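Long-range contacts in terminase, large subunit (Bacillus phage spp1, PDB 2WBN), which drives viral DNA into empty capsids as an ATP-powered motor and, through the metal-dependent C-terminal nuclease domain described here, cuts the genome to start and end packaging: residues A[35-40]-A[155-160]; A[46-51]-A[68-73]; A[107-112]-A[131-136]; A[168-173]-A[182-187]. All coordinates share one frame; numbering follows the deposited sequence.

Interaction 1 (A[35-40]-A[155-160])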
loop_
_atom_site.group_PDB
_atom_site.type_symbol
_atom_site.label_atom_id
_atom_site.label_comp_id
_atom_site.label_asym_id
_atom_site.label_seq_id
_atom_site.Cartn_x
_atom_site.Cartn_y
_atom_site.Cartn_z
ATOM N N ILE A 35 15.345 -4.750 0.494
ATOM C CA ILE A 35 15.341 -3.383 1.019
ATOM C C ILE A 35 16.760 -2.862 1.071
ATOM O O ILE A 35 17.623 -3.406 1.784
ATOM C CB ILE A 35 14.770 -3.268 2.455
ATOM C CG1 ILE A 35 13.389 -3.903 2.575
ATOM C CG2 ILE A 35 14.727 -1.765 2.878
ATOM C CD1 ILE A 35 12.756 -3.796 3.977
ATOM N N GLU A 36 16.994 -1.776 0.338
ATOM C CA GLU A 36 18.314 -1.176 0.305
ATOM C C GLU A 36 18.198 0.201 -0.330
ATOM O O GLU A 36 17.488 0.376 -1.322
ATOM C CB GLU A 36 19.253 -2.052 -0.492
ATOM C CG GLU A 36 20.710 -1.583 -0.504
ATOM C CD GLU A 36 21.636 -2.632 -1.057
ATOM O OE1 GLU A 36 21.710 -2.771 -2.307
ATOM O OE2 GLU A 36 22.318 -3.295 -0.237
ATOM N N GLU A 37 18.889 1.167 0.257
ATOM C CA GLU A 37 18.911 2.534 -0.258
ATOM C C GLU A 37 19.503 2.527 -1.661
ATOM O O GLU A 37 20.548 1.921 -1.894
ATOM C CB GLU A 37 19.723 3.473 0.652
ATOM C CG GLU A 37 19.107 3.703 2.038
ATOM C CD GLU A 37 19.790 4.813 2.834
ATOM O OE1 GLU A 37 20.956 5.121 2.548
ATOM O OE2 GLU A 37 19.149 5.387 3.737
ATOM N N GLY A 38 18.811 3.197 -2.584
ATOM C CA GLY A 38 19.189 3.220 -3.983
ATOM C C GLY A 38 18.836 2.012 -4.830
ATOM O O GLY A 38 19.165 1.994 -5.994
ATOM N N ILE A 39 18.160 1.009 -4.271
ATOM C CA ILE A 39 17.886 -0.232 -5.000
ATOM C C ILE A 39 16.946 -0.025 -6.205
ATOM O O ILE A 39 16.931 -0.844 -7.122
ATOM C CB ILE A 39 17.312 -1.319 -4.036
ATOM C CG1 ILE A 39 17.513 -2.729 -4.589
ATOM C CG2 ILE A 39 15.828 -1.027 -3.696
ATOM C CD1 ILE A 39 17.161 -3.812 -3.556
ATOM N N ILE A 40 16.164 1.057 -6.208
ATOM C CA ILE A 40 15.349 1.415 -7.379
ATOM C C ILE A 40 15.899 2.712 -7.979
ATOM O O ILE A 40 15.936 3.732 -7.297
ATOM C CB ILE A 40 13.854 1.590 -7.016
ATOM C CG1 ILE A 40 13.268 0.256 -6.527
ATOM C CG2 ILE A 40 13.071 2.098 -8.223
ATOM C CD1 ILE A 40 11.981 0.371 -5.736
ATOM N N ILE A 155 11.904 -2.513 -2.081
ATOM C CA ILE A 155 11.652 -1.234 -1.448
ATOM C C ILE A 155 12.952 -0.472 -1.275
ATOM O O ILE A 155 13.927 -0.980 -0.701
ATOM C CB ILE A 155 10.988 -1.388 -0.048
ATOM C CG1 ILE A 155 9.777 -2.332 -0.082
ATOM C CG2 ILE A 155 10.554 0.018 0.515
ATOM C CD1 ILE A 155 9.366 -2.817 1.315
ATOM N N ASP A 156 12.938 0.768 -1.734
ATOM C CA ASP A 156 14.054 1.678 -1.585
ATOM C C ASP A 156 13.684 2.694 -0.498
ATOM O O ASP A 156 12.795 3.550 -0.718
ATOM C CB ASP A 156 14.254 2.376 -2.916
ATOM C CG ASP A 156 15.522 3.203 -2.990
ATOM O OD1 ASP A 156 16.056 3.648 -1.939
ATOM O OD2 ASP A 156 15.964 3.435 -4.146
ATOM N N PRO A 157 14.342 2.616 0.672
ATOM C CA PRO A 157 14.011 3.550 1.734
ATOM C C PRO A 157 14.241 5.016 1.379
ATOM O O PRO A 157 13.734 5.886 2.047
ATOM C CB PRO A 157 14.923 3.124 2.884
ATOM C CG PRO A 157 15.325 1.782 2.585
ATOM C CD PRO A 157 15.424 1.707 1.090
ATOM N N LEU A 158 15.045 5.301 0.360
ATOM C CA LEU A 158 15.215 6.682 -0.082
ATOM C C LEU A 158 13.945 7.256 -0.713
ATOM O O LEU A 158 13.723 8.468 -0.665
ATOM C CB LEU A 158 16.393 6.777 -1.068
ATOM C CG LEU A 158 17.757 6.406 -0.504
ATOM C CD1 LEU A 158 18.889 6.597 -1.561
ATOM C CD2 LEU A 158 18.057 7.245 0.721
ATOM N N ARG A 159 13.117 6.385 -1.294
ATOM C CA ARG A 159 11.877 6.780 -1.950
ATOM C C ARG A 159 10.690 6.604 -1.050
ATOM O O ARG A 159 9.808 7.473 -1.019
ATOM C CB ARG A 159 11.633 5.922 -3.193
ATOM C CG ARG A 159 12.722 6.013 -4.197
ATOM C CD ARG A 159 12.508 5.110 -5.410
ATOM N NE ARG A 159 13.655 5.245 -6.290
ATOM C CZ ARG A 159 13.807 6.209 -7.197
ATOM N NH1 ARG A 159 12.860 7.122 -7.399
ATOM N NH2 ARG A 159 14.918 6.251 -7.913
ATOM N N THR A 160 10.628 5.465 -0.352
ATOM C CA THR A 160 9.424 5.132 0.437
ATOM C C THR A 160 9.800 4.680 1.837
ATOM O O THR A 160 9.751 3.480 2.136
ATOM C CB THR A 160 8.545 4.062 -0.248
ATOM O OG1 THR A 160 9.284 2.849 -0.455
ATOM C CG2 THR A 160 8.007 4.577 -1.608
#
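With its CG trans to its own backbone N (chi1 -171°), D156 holds its carboxylate against the type II turn E36–I39, and R159, extended from CG to NE, lays its guanidinium edge against I40. The aspartate forms an Asx turn, OD1 accepting from L158 N two residues on. D156 OD1 also takes G38 N at 2.9 Å, the two donors coming from opposite faces of the carboxylate plane, while D156 OD2 receives I40 N at 3.2 Å, again out of the carboxylate plane. A short acid therefore serves three backbone N-H groups. G38 suits the turn because its phi of 79° is one that glycine adopts easily. Where the strands end they pair in parallel, I35 with I155; E36 N makes a weak bond to I155 O, and the ring atom CG of P157 rests on I35 CG2 at 3.6 Å. L158 crosses the aliphatic part of E37 at about a right angle. The two loops leave the ends of neighbouring parallel strands, 33-35 at the sheet's edge and 152-155 next to it; R159 also forms a salt bridge with D42 in helix 42-47. R159 NE and NH2 both grip I40 O side-on, at 2.9 and 2.8 Å, from one face of that carbonyl.

Interaction 2 (A[46-51]-A[68-73])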
loop_
_atom_site.group_PDB
_atom_site.type_symbol
_atom_site.label_atom_id
_atom_site.label_comp_id
_atom_site.label_asym_id
_atom_site.label_seq_id
_atom_site.Cartn_x
_atom_site.Cartn_y
_atom_site.Cartn_z
ATOM N N ALA A 46 11.251 5.412 -14.368
ATOM C CA ALA A 46 10.844 5.907 -15.676
ATOM C C ALA A 46 10.165 4.826 -16.548
ATOM O O ALA A 46 9.236 5.146 -17.273
ATOM C CB ALA A 46 12.025 6.510 -16.388
ATOM N N ARG A 47 10.605 3.564 -16.454
ATOM C CA ARG A 47 10.062 2.462 -17.282
ATOM C C ARG A 47 8.844 1.755 -16.704
ATOM O O ARG A 47 8.052 1.197 -17.460
ATOM C CB ARG A 47 11.106 1.366 -17.520
ATOM C CG ARG A 47 12.407 1.818 -18.121
ATOM C CD ARG A 47 13.273 0.625 -18.532
ATOM N NE ARG A 47 14.610 0.728 -17.938
ATOM C CZ ARG A 47 15.047 0.038 -16.884
ATOM N NH1 ARG A 47 14.283 -0.875 -16.293
ATOM N NH2 ARG A 47 16.282 0.248 -16.430
ATOM N N PHE A 48 8.720 1.713 -15.381
ATOM C CA PHE A 48 7.627 0.971 -14.758
ATOM C C PHE A 48 6.303 1.401 -15.355
ATOM O O PHE A 48 5.996 2.598 -15.409
ATOM C CB PHE A 48 7.567 1.198 -13.243
ATOM C CG PHE A 48 8.737 0.626 -12.472
ATOM C CD1 PHE A 48 9.412 -0.507 -12.901
ATOM C CD2 PHE A 48 9.131 1.214 -11.273
ATOM C CE1 PHE A 48 10.486 -1.026 -12.168
ATOM C CE2 PHE A 48 10.206 0.698 -10.541
ATOM C CZ PHE A 48 10.875 -0.427 -10.993
ATOM N N ASP A 49 5.510 0.431 -15.794
ATOM C CA ASP A 49 4.246 0.745 -16.460
ATOM C C ASP A 49 3.123 -0.252 -16.140
ATOM O O ASP A 49 2.209 -0.442 -16.932
ATOM C CB ASP A 49 4.479 0.861 -17.974
ATOM C CG ASP A 49 3.811 2.097 -18.576
ATOM O OD1 ASP A 49 3.037 2.788 -17.859
ATOM O OD2 ASP A 49 4.069 2.381 -19.762
ATOM N N ASN A 50 3.196 -0.872 -14.968
ATOM C CA ASN A 50 2.126 -1.719 -14.474
ATOM C C ASN A 50 1.856 -1.258 -13.042
ATOM O O ASN A 50 2.131 -1.956 -12.064
ATOM C CB ASN A 50 2.517 -3.195 -14.554
ATOM C CG ASN A 50 1.332 -4.126 -14.395
ATOM O OD1 ASN A 50 0.190 -3.736 -14.614
ATOM N ND2 ASN A 50 1.601 -5.369 -14.025
ATOM N N ILE A 51 1.328 -0.042 -12.955
ATOM C CA ILE A 51 1.165 0.659 -11.692
ATOM C C ILE A 51 -0.041 0.171 -10.923
ATOM O O ILE A 51 -1.100 -0.102 -11.493
ATOM C CB ILE A 51 1.052 2.183 -11.917
ATOM C CG1 ILE A 51 2.390 2.740 -12.425
ATOM C CG2 ILE A 51 0.620 2.903 -10.636
ATOM C CD1 ILE A 51 2.455 2.892 -13.901
ATOM N N ARG A 68 2.049 3.823 -4.087
ATOM C CA ARG A 68 2.146 3.551 -5.511
ATOM C C ARG A 68 3.262 2.523 -5.740
ATOM O O ARG A 68 4.389 2.729 -5.293
ATOM C CB ARG A 68 2.446 4.834 -6.269
ATOM C CG ARG A 68 2.675 4.693 -7.782
ATOM C CD ARG A 68 3.173 6.035 -8.349
ATOM N NE ARG A 68 3.413 6.031 -9.805
ATOM C CZ ARG A 68 2.506 6.290 -10.751
ATOM N NH1 ARG A 68 1.248 6.558 -10.441
ATOM N NH2 ARG A 68 2.859 6.260 -12.040
ATOM N N TRP A 69 2.910 1.434 -6.421
ATOM C CA TRP A 69 3.809 0.311 -6.712
ATOM C C TRP A 69 3.801 -0.026 -8.200
ATOM O O TRP A 69 2.842 0.285 -8.909
ATOM C CB TRP A 69 3.294 -0.932 -6.013
ATOM C CG TRP A 69 3.272 -0.909 -4.555
ATOM C CD1 TRP A 69 2.288 -0.389 -3.746
ATOM C CD2 TRP A 69 4.231 -1.505 -3.690
ATOM N NE1 TRP A 69 2.617 -0.588 -2.426
ATOM C CE2 TRP A 69 3.799 -1.283 -2.366
ATOM C CE3 TRP A 69 5.439 -2.169 -3.899
ATOM C CZ2 TRP A 69 4.534 -1.715 -1.265
ATOM C CZ3 TRP A 69 6.164 -2.596 -2.809
ATOM C CH2 TRP A 69 5.722 -2.375 -1.516
ATOM N N HIS A 70 4.846 -0.714 -8.645
ATOM C CA HIS A 70 4.876 -1.367 -9.944
ATOM C C HIS A 70 4.858 -2.877 -9.744
ATOM O O HIS A 70 5.522 -3.409 -8.844
ATOM C CB HIS A 70 6.131 -0.998 -10.728
ATOM C CG HIS A 70 6.334 -1.840 -11.956
ATOM N ND1 HIS A 70 5.499 -1.776 -13.049
ATOM C CD2 HIS A 70 7.263 -2.781 -12.251
ATOM C CE1 HIS A 70 5.906 -2.637 -13.966
ATOM N NE2 HIS A 70 6.980 -3.255 -13.509
ATOM N N TYR A 71 4.145 -3.555 -10.637
ATOM C CA TYR A 71 3.921 -4.988 -10.553
ATOM C C TYR A 71 4.527 -5.710 -11.745
ATOM O O TYR A 71 4.062 -5.549 -12.872
ATOM C CB TYR A 71 2.415 -5.244 -10.523
ATOM C CG TYR A 71 2.016 -6.689 -10.340
ATOM C CD1 TYR A 71 2.814 -7.583 -9.625
ATOM C CD2 TYR A 71 0.821 -7.159 -10.865
ATOM C CE1 TYR A 71 2.429 -8.890 -9.443
ATOM C CE2 TYR A 71 0.432 -8.456 -10.683
ATOM C CZ TYR A 71 1.232 -9.322 -9.971
ATOM O OH TYR A 71 0.841 -10.631 -9.804
ATOM N N ASP A 72 5.579 -6.492 -11.501
ATOM C CA ASP A 72 6.137 -7.386 -12.514
ATOM C C ASP A 72 5.495 -8.755 -12.287
ATOM O O ASP A 72 5.938 -9.537 -11.441
ATOM C CB ASP A 72 7.669 -7.456 -12.390
ATOM C CG ASP A 72 8.331 -8.221 -13.531
ATOM O OD1 ASP A 72 7.717 -9.135 -14.115
ATOM O OD2 ASP A 72 9.494 -7.910 -13.838
ATOM N N LYS A 73 4.430 -9.024 -13.033
ATOM C CA LYS A 73 3.659 -10.256 -12.867
ATOM C C LYS A 73 4.459 -11.520 -13.185
ATOM O O LYS A 73 4.370 -12.507 -12.448
ATOM C CB LYS A 73 2.389 -10.194 -13.720
ATOM C CG LYS A 73 1.478 -11.403 -13.562
ATOM C CD LYS A 73 0.140 -11.231 -14.274
ATOM C CE LYS A 73 -0.667 -12.527 -14.193
ATOM N NZ LYS A 73 -1.779 -12.618 -15.188
#
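I51 and H70 face each other as an antiparallel non-hydrogen-bonded pair, CA atoms 4.6 Å apart, where the chain leaving helix 42-47 enters strand 51-56 beside strand 64-72 of the RNase H-like sheet. Next to this pair, N50 O accepts from Y71 N at 2.9 Å. The N50 side chain adds a second link of its own: its CG lies trans to the backbone N (chi1 -165°), which carries the amide alongside Y71, pointing the same way, and lets ND2 donate to Y71 O at 2.7 Å. An asparagine fits here because its amide can also accept, and OD1 does so from R52. H70 is used on both face and edge. Its ND1 takes N50 N at 3.1 Å, the donor lying in the ring plane, so this bond limits how the imidazole can rotate. Over one face lies F48, its ring nearly parallel at 10° but slid aside; each residue's CB therefore sits over the other's ring, F48 CB being 3.9 Å from the H70 centroid. The branched I51 covers one face of the R68 guanidinium, with I51 CG2 3.7 Å from R68 NH1. Beyond these pairs, F48 reaches I40 and the ring of Y79 in strand 77-86, while W69 and Y71 point the other way, to I78 and to F199, which follows helix 190-198.

Interaction 3 (A[107-112]-A[131-136])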
loop_
_atom_site.group_PDB
_atom_site.type_symbol
_atom_site.label_atom_id
_atom_site.label_comp_id
_atom_site.label_asym_id
_atom_site.label_seq_id
_atom_site.Cartn_x
_atom_site.Cartn_y
_atom_site.Cartn_z
ATOM N N ARG A 107 -5.234 4.307 -11.572
ATOM C CA ARG A 107 -6.323 4.073 -10.640
ATOM C C ARG A 107 -5.850 4.000 -9.194
ATOM O O ARG A 107 -4.801 3.437 -8.927
ATOM C CB ARG A 107 -7.005 2.758 -10.989
ATOM C CG ARG A 107 -8.182 2.451 -10.115
ATOM C CD ARG A 107 -9.068 1.433 -10.754
ATOM N NE ARG A 107 -8.416 0.135 -10.842
ATOM C CZ ARG A 107 -8.946 -0.925 -11.446
ATOM N NH1 ARG A 107 -10.143 -0.846 -12.019
ATOM N NH2 ARG A 107 -8.277 -2.069 -11.478
ATOM N N ILE A 108 -6.656 4.542 -8.275
ATOM C CA ILE A 108 -6.431 4.395 -6.827
ATOM C C ILE A 108 -7.566 3.557 -6.229
ATOM O O ILE A 108 -8.760 3.900 -6.385
ATOM C CB ILE A 108 -6.349 5.767 -6.111
ATOM C CG1 ILE A 108 -5.227 6.622 -6.711
ATOM C CG2 ILE A 108 -6.138 5.595 -4.590
ATOM C CD1 ILE A 108 -5.254 8.087 -6.288
ATOM N N ILE A 109 -7.205 2.434 -5.611
ATOM C CA ILE A 109 -8.158 1.616 -4.884
ATOM C C ILE A 109 -8.080 2.052 -3.436
ATOM O O ILE A 109 -6.998 2.037 -2.827
ATOM C CB ILE A 109 -7.909 0.095 -5.041
ATOM C CG1 ILE A 109 -7.960 -0.308 -6.527
ATOM C CG2 ILE A 109 -8.987 -0.689 -4.306
ATOM C CD1 ILE A 109 -7.770 -1.820 -6.806
ATOM N N ALA A 110 -9.224 2.472 -2.894
ATOM C CA ALA A 110 -9.268 3.093 -1.594
ATOM C C ALA A 110 -10.101 2.343 -0.578
ATOM O O ALA A 110 -11.147 1.779 -0.883
ATOM C CB ALA A 110 -9.778 4.543 -1.710
ATOM N N ASP A 111 -9.596 2.383 0.652
ATOM C CA ASP A 111 -10.301 2.060 1.890
ATOM C C ASP A 111 -11.799 2.367 1.816
ATOM O O ASP A 111 -12.203 3.522 1.877
ATOM C CB ASP A 111 -9.578 2.873 2.991
ATOM C CG ASP A 111 -10.278 2.885 4.348
ATOM O OD1 ASP A 111 -11.188 2.064 4.615
ATOM O OD2 ASP A 111 -9.868 3.764 5.176
ATOM N N SER A 112 -12.621 1.318 1.707
ATOM C CA SER A 112 -14.051 1.482 1.455
ATOM C C SER A 112 -14.852 1.833 2.720
ATOM O O SER A 112 -16.045 2.048 2.629
ATOM C CB SER A 112 -14.642 0.238 0.770
ATOM O OG SER A 112 -14.623 -0.889 1.626
ATOM N N GLU A 131 -11.552 4.443 -6.817
ATOM C CA GLU A 131 -12.702 3.610 -6.497
ATOM C C GLU A 131 -12.514 2.860 -5.187
ATOM O O GLU A 131 -11.389 2.613 -4.747
ATOM C CB GLU A 131 -13.055 2.657 -7.647
ATOM C CG GLU A 131 -12.150 1.450 -7.822
ATOM C CD GLU A 131 -12.534 0.638 -9.056
ATOM O OE1 GLU A 131 -12.097 1.008 -10.166
ATOM O OE2 GLU A 131 -13.276 -0.364 -8.918
ATOM N N GLY A 132 -13.636 2.530 -4.552
ATOM C CA GLY A 132 -13.624 1.782 -3.316
ATOM C C GLY A 132 -13.074 0.388 -3.536
ATOM O O GLY A 132 -13.336 -0.230 -4.579
ATOM N N ALA A 133 -12.285 -0.095 -2.575
ATOM C CA ALA A 133 -11.880 -1.489 -2.551
ATOM C C ALA A 133 -13.137 -2.349 -2.539
ATOM O O ALA A 133 -14.015 -2.144 -1.715
ATOM C CB ALA A 133 -11.034 -1.789 -1.328
ATOM N N LYS A 134 -13.208 -3.297 -3.470
ATOM C CA LYS A 134 -14.333 -4.228 -3.562
ATOM C C LYS A 134 -14.296 -5.281 -2.460
ATOM O O LYS A 134 -15.347 -5.712 -1.975
ATOM C CB LYS A 134 -14.360 -4.912 -4.937
ATOM C CG LYS A 134 -14.804 -3.989 -6.067
ATOM C CD LYS A 134 -14.697 -4.661 -7.434
ATOM C CE LYS A 134 -15.544 -3.929 -8.484
ATOM N NZ LYS A 134 -15.243 -2.458 -8.502
ATOM N N LYS A 135 -13.096 -5.697 -2.065
ATOM C CA LYS A 135 -12.967 -6.751 -1.068
ATOM C C LYS A 135 -13.303 -6.225 0.321
ATOM O O LYS A 135 -13.172 -5.034 0.591
ATOM C CB LYS A 135 -11.574 -7.370 -1.090
ATOM C CG LYS A 135 -11.331 -8.323 -2.258
ATOM C CD LYS A 135 -10.084 -9.142 -1.999
ATOM C CE LYS A 135 -9.806 -10.177 -3.077
ATOM N NZ LYS A 135 -8.468 -10.756 -2.793
ATOM N N GLY A 136 -13.753 -7.133 1.184
ATOM C CA GLY A 136 -14.298 -6.776 2.488
ATOM C C GLY A 136 -13.324 -7.016 3.618
ATOM O O GLY A 136 -12.162 -7.314 3.374
#
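E131 N donates to I108 O at 2.9 Å, and E131 O is repaid by A110 N at the same distance, so one residue of strand 130-132 uses both its backbone polar groups on strand 108-110. The third rung runs from A133 N to A110 O, 2.8 Å and nearly straight at 166°. As in any parallel pairing, alternate residues bond to opposite neighbours: I109, between the two bonded residues, sends its own backbone bonds to Q53 and L55 in strand 51-56. The two strands and helix 115-124 make a beta-alpha-beta unit, and 130-132 is an edge strand of the RNase H-like sheet within this chain. At the end of strand 108-110 comes D111, a ligand of the first manganese ion; its carboxylate is held by F57 N at OD2 and by the S113 hydroxyl at OD1. The small A133 lets the chains come close, and I109 CG2 presses on A133 CA at a tight 3.5 Å. At the other end E131, a long acid among bases, shares its charge. E131 OE1 forms a salt bridge with R107 NH1 at 3.3 Å, its hydrogen bond weak and the guanidinium and carboxylate planes almost perpendicular at 86°, whereas E131 OE2 is met by R201 and, at 2.9 Å, by K134 NZ.

Interaction 4 (A[168-173]-A[182-187])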
loop_
_atom_site.group_PDB
_atom_site.type_symbol
_atom_site.label_atom_id
_atom_site.label_comp_id
_atom_site.label_asym_id
_atom_site.label_seq_id
_atom_site.Cartn_x
_atom_site.Cartn_y
_atom_site.Cartn_z
ATOM N N GLU A 168 9.541 -3.962 7.058
ATOM C CA GLU A 168 10.640 -4.554 7.808
ATOM C C GLU A 168 10.269 -4.965 9.244
ATOM O O GLU A 168 10.709 -6.013 9.729
ATOM C CB GLU A 168 11.871 -3.648 7.842
ATOM C CG GLU A 168 13.024 -4.344 8.565
ATOM C CD GLU A 168 14.391 -3.723 8.380
ATOM O OE1 GLU A 168 14.627 -2.984 7.400
ATOM O OE2 GLU A 168 15.232 -3.998 9.261
ATOM N N ASN A 169 9.444 -4.159 9.910
ATOM C CA ASN A 169 9.209 -4.372 11.327
ATOM C C ASN A 169 7.930 -5.149 11.679
ATOM O O ASN A 169 7.798 -5.596 12.818
ATOM C CB ASN A 169 9.302 -3.019 12.053
ATOM C CG ASN A 169 10.724 -2.426 11.960
ATOM O OD1 ASN A 169 11.633 -2.898 12.614
ATOM N ND2 ASN A 169 10.914 -1.459 11.094
ATOM N N ILE A 170 7.001 -5.322 10.728
ATOM C CA ILE A 170 5.735 -6.059 11.020
ATOM C C ILE A 170 5.985 -7.532 11.399
ATOM O O ILE A 170 6.858 -8.199 10.846
ATOM C CB ILE A 170 4.707 -5.943 9.856
ATOM C CG1 ILE A 170 3.281 -6.264 10.336
ATOM C CG2 ILE A 170 5.107 -6.817 8.678
ATOM C CD1 ILE A 170 2.561 -5.117 11.091
ATOM N N ASP A 171 5.237 -8.010 12.388
ATOM C CA ASP A 171 5.355 -9.362 12.899
ATOM C C ASP A 171 3.970 -10.030 12.835
ATOM O O ASP A 171 2.943 -9.359 12.639
ATOM C CB ASP A 171 5.860 -9.342 14.361
ATOM C CG ASP A 171 7.390 -9.224 14.484
ATOM O OD1 ASP A 171 8.117 -9.919 13.751
ATOM O OD2 ASP A 171 7.876 -8.453 15.348
ATOM N N TYR A 172 3.954 -11.348 12.991
ATOM C CA TYR A 172 2.709 -12.093 13.130
ATOM C C TYR A 172 2.119 -11.841 14.507
ATOM O O TYR A 172 2.854 -11.655 15.478
ATOM C CB TYR A 172 2.956 -13.603 12.955
ATOM C CG TYR A 172 3.197 -14.008 11.523
ATOM C CD1 TYR A 172 2.264 -13.714 10.533
ATOM C CD2 TYR A 172 4.371 -14.662 11.147
ATOM C CE1 TYR A 172 2.493 -14.067 9.206
ATOM C CE2 TYR A 172 4.599 -15.023 9.834
ATOM C CZ TYR A 172 3.655 -14.730 8.871
ATOM O OH TYR A 172 3.884 -15.079 7.567
ATOM N N GLN A 173 0.793 -11.856 14.593
ATOM C CA GLN A 173 0.132 -11.886 15.887
ATOM C C GLN A 173 0.451 -13.220 16.539
ATOM O O GLN A 173 1.043 -14.103 15.911
ATOM C CB GLN A 173 -1.375 -11.738 15.742
ATOM C CG GLN A 173 -1.825 -10.378 15.283
ATOM C CD GLN A 173 -3.324 -10.312 15.112
ATOM O OE1 GLN A 173 -4.065 -11.008 15.813
ATOM N NE2 GLN A 173 -3.788 -9.479 14.178
ATOM N N PRO A 182 -1.197 -16.888 11.388
ATOM C CA PRO A 182 -0.956 -16.312 10.057
ATOM C C PRO A 182 -1.730 -15.005 9.803
ATOM O O PRO A 182 -2.237 -14.763 8.697
ATOM C CB PRO A 182 -1.393 -17.445 9.099
ATOM C CG PRO A 182 -2.003 -18.540 9.976
ATOM C CD PRO A 182 -2.229 -17.941 11.326
ATOM N N ARG A 183 -1.795 -14.168 10.835
ATOM C CA ARG A 183 -2.388 -12.862 10.763
ATOM C C ARG A 183 -1.291 -11.887 11.200
ATOM O O ARG A 183 -0.659 -12.100 12.240
ATOM C CB ARG A 183 -3.576 -12.813 11.720
ATOM C CG ARG A 183 -4.640 -11.772 11.383
ATOM C CD ARG A 183 -5.749 -11.748 12.448
ATOM N NE ARG A 183 -6.175 -13.093 12.867
ATOM C CZ ARG A 183 -6.795 -13.375 14.018
ATOM N NH1 ARG A 183 -7.078 -12.414 14.902
ATOM N NH2 ARG A 183 -7.138 -14.634 14.295
ATOM N N LEU A 184 -1.045 -10.839 10.412
ATOM C CA LEU A 184 -0.106 -9.798 10.836
ATOM C C LEU A 184 -0.726 -8.951 11.933
ATOM O O LEU A 184 -1.953 -8.801 12.010
ATOM C CB LEU A 184 0.302 -8.885 9.666
ATOM C CG LEU A 184 1.082 -9.534 8.520
ATOM C CD1 LEU A 184 1.275 -8.535 7.367
ATOM C CD2 LEU A 184 2.405 -10.052 9.022
ATOM N N GLU A 185 0.135 -8.387 12.777
ATOM C CA GLU A 185 -0.287 -7.381 13.744
ATOM C C GLU A 185 -1.070 -6.298 13.026
ATOM O O GLU A 185 -0.744 -5.935 11.885
ATOM C CB GLU A 185 0.899 -6.734 14.431
ATOM C CG GLU A 185 1.706 -7.656 15.295
ATOM C CD GLU A 185 3.101 -7.117 15.612
ATOM O OE1 GLU A 185 3.784 -6.492 14.725
ATOM O OE2 GLU A 185 3.532 -7.359 16.760
ATOM N N ASP A 186 -2.098 -5.796 13.712
ATOM C CA ASP A 186 -2.963 -4.742 13.199
ATOM C C ASP A 186 -2.544 -3.402 13.802
ATOM O O ASP A 186 -3.307 -2.729 14.500
ATOM C CB ASP A 186 -4.428 -5.054 13.552
ATOM C CG ASP A 186 -5.381 -4.092 12.910
ATOM O OD1 ASP A 186 -4.976 -3.434 11.924
ATOM O OD2 ASP A 186 -6.519 -3.965 13.393
ATOM N N LYS A 187 -1.310 -3.022 13.533
ATOM C CA LYS A 187 -0.695 -1.882 14.185
ATOM C C LYS A 187 0.550 -1.537 13.377
ATOM O O LYS A 187 1.240 -2.441 12.915
ATOM C CB LYS A 187 -0.337 -2.287 15.619
ATOM C CG LYS A 187 0.718 -1.453 16.314
ATOM C CD LYS A 187 0.873 -1.870 17.774
ATOM C CE LYS A 187 1.615 -0.802 18.575
ATOM N NZ LYS A 187 0.723 0.356 18.942
HETATM O O HOH W 1 6.335 -5.667 15.247
HETATM O O HOH W 2 2.990 -10.046 17.537
#
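I170 sets its CD1 against the backbone of 185-187, 3.5 Å from E185 O, and its CG1 against L184 CB, the two hydrophobic side chains crossing at about a right angle. CG1 of I170 stands trans to the backbone N (chi1 -160°), and this sends the methyl end across to the other segment. Beside it, Y172 and L184 form an antiparallel non-hydrogen-bonded pair, framed by two straight backbone bonds: E185 N to D171 O at 3.0 Å and Q173 N to R183 O at 2.8 Å. The tyrosine turns its ring edge to R183 O and brings Y172 CD1 to L184 CD2 at 4.0 Å. Long polar residues then reach past the pair. Q173, extended beyond CG, gives NE2 to L184 O at 2.9 Å, from above the carbonyl plane, and its amide packs against CG and CD of R183. E185 reaches to D171, its OE1 taking D171 N at 3.1 Å, well above the carboxylate plane. One water donates to E185 OE2 and Y172 O, so both acid oxygens are engaged. L184 N is bound by E144 of helix 140-148, and L184 and I170 also pack on F30. The contact ties the end of helix 161-169 and strand 172-174 to the loop leading into helix 190-198, which carries the manganese ligands H190 and D193.

How the interactions relate
Three of the contacts belong to one mixed sheet. Interaction 1 lies where edge strand 33-35 and its neighbour 152-155 end, interaction 2 joins strands 51-56 and 64-72 in the middle, and interaction 3 closes the far edge, its centre about 26 Å from that of interaction 1. Interaction 1 spans the others of the sheet along the chain, with interactions 2 and 3 nested in series inside its loop; interaction 4 follows. Interaction 1 touches interaction 2 through I40 and F48, and interaction 4 through I35 and E168. Interactions 3 and 4, centres about 22 Å apart, approach the metal site separately: one supplies D111, the other precedes H190 and D193.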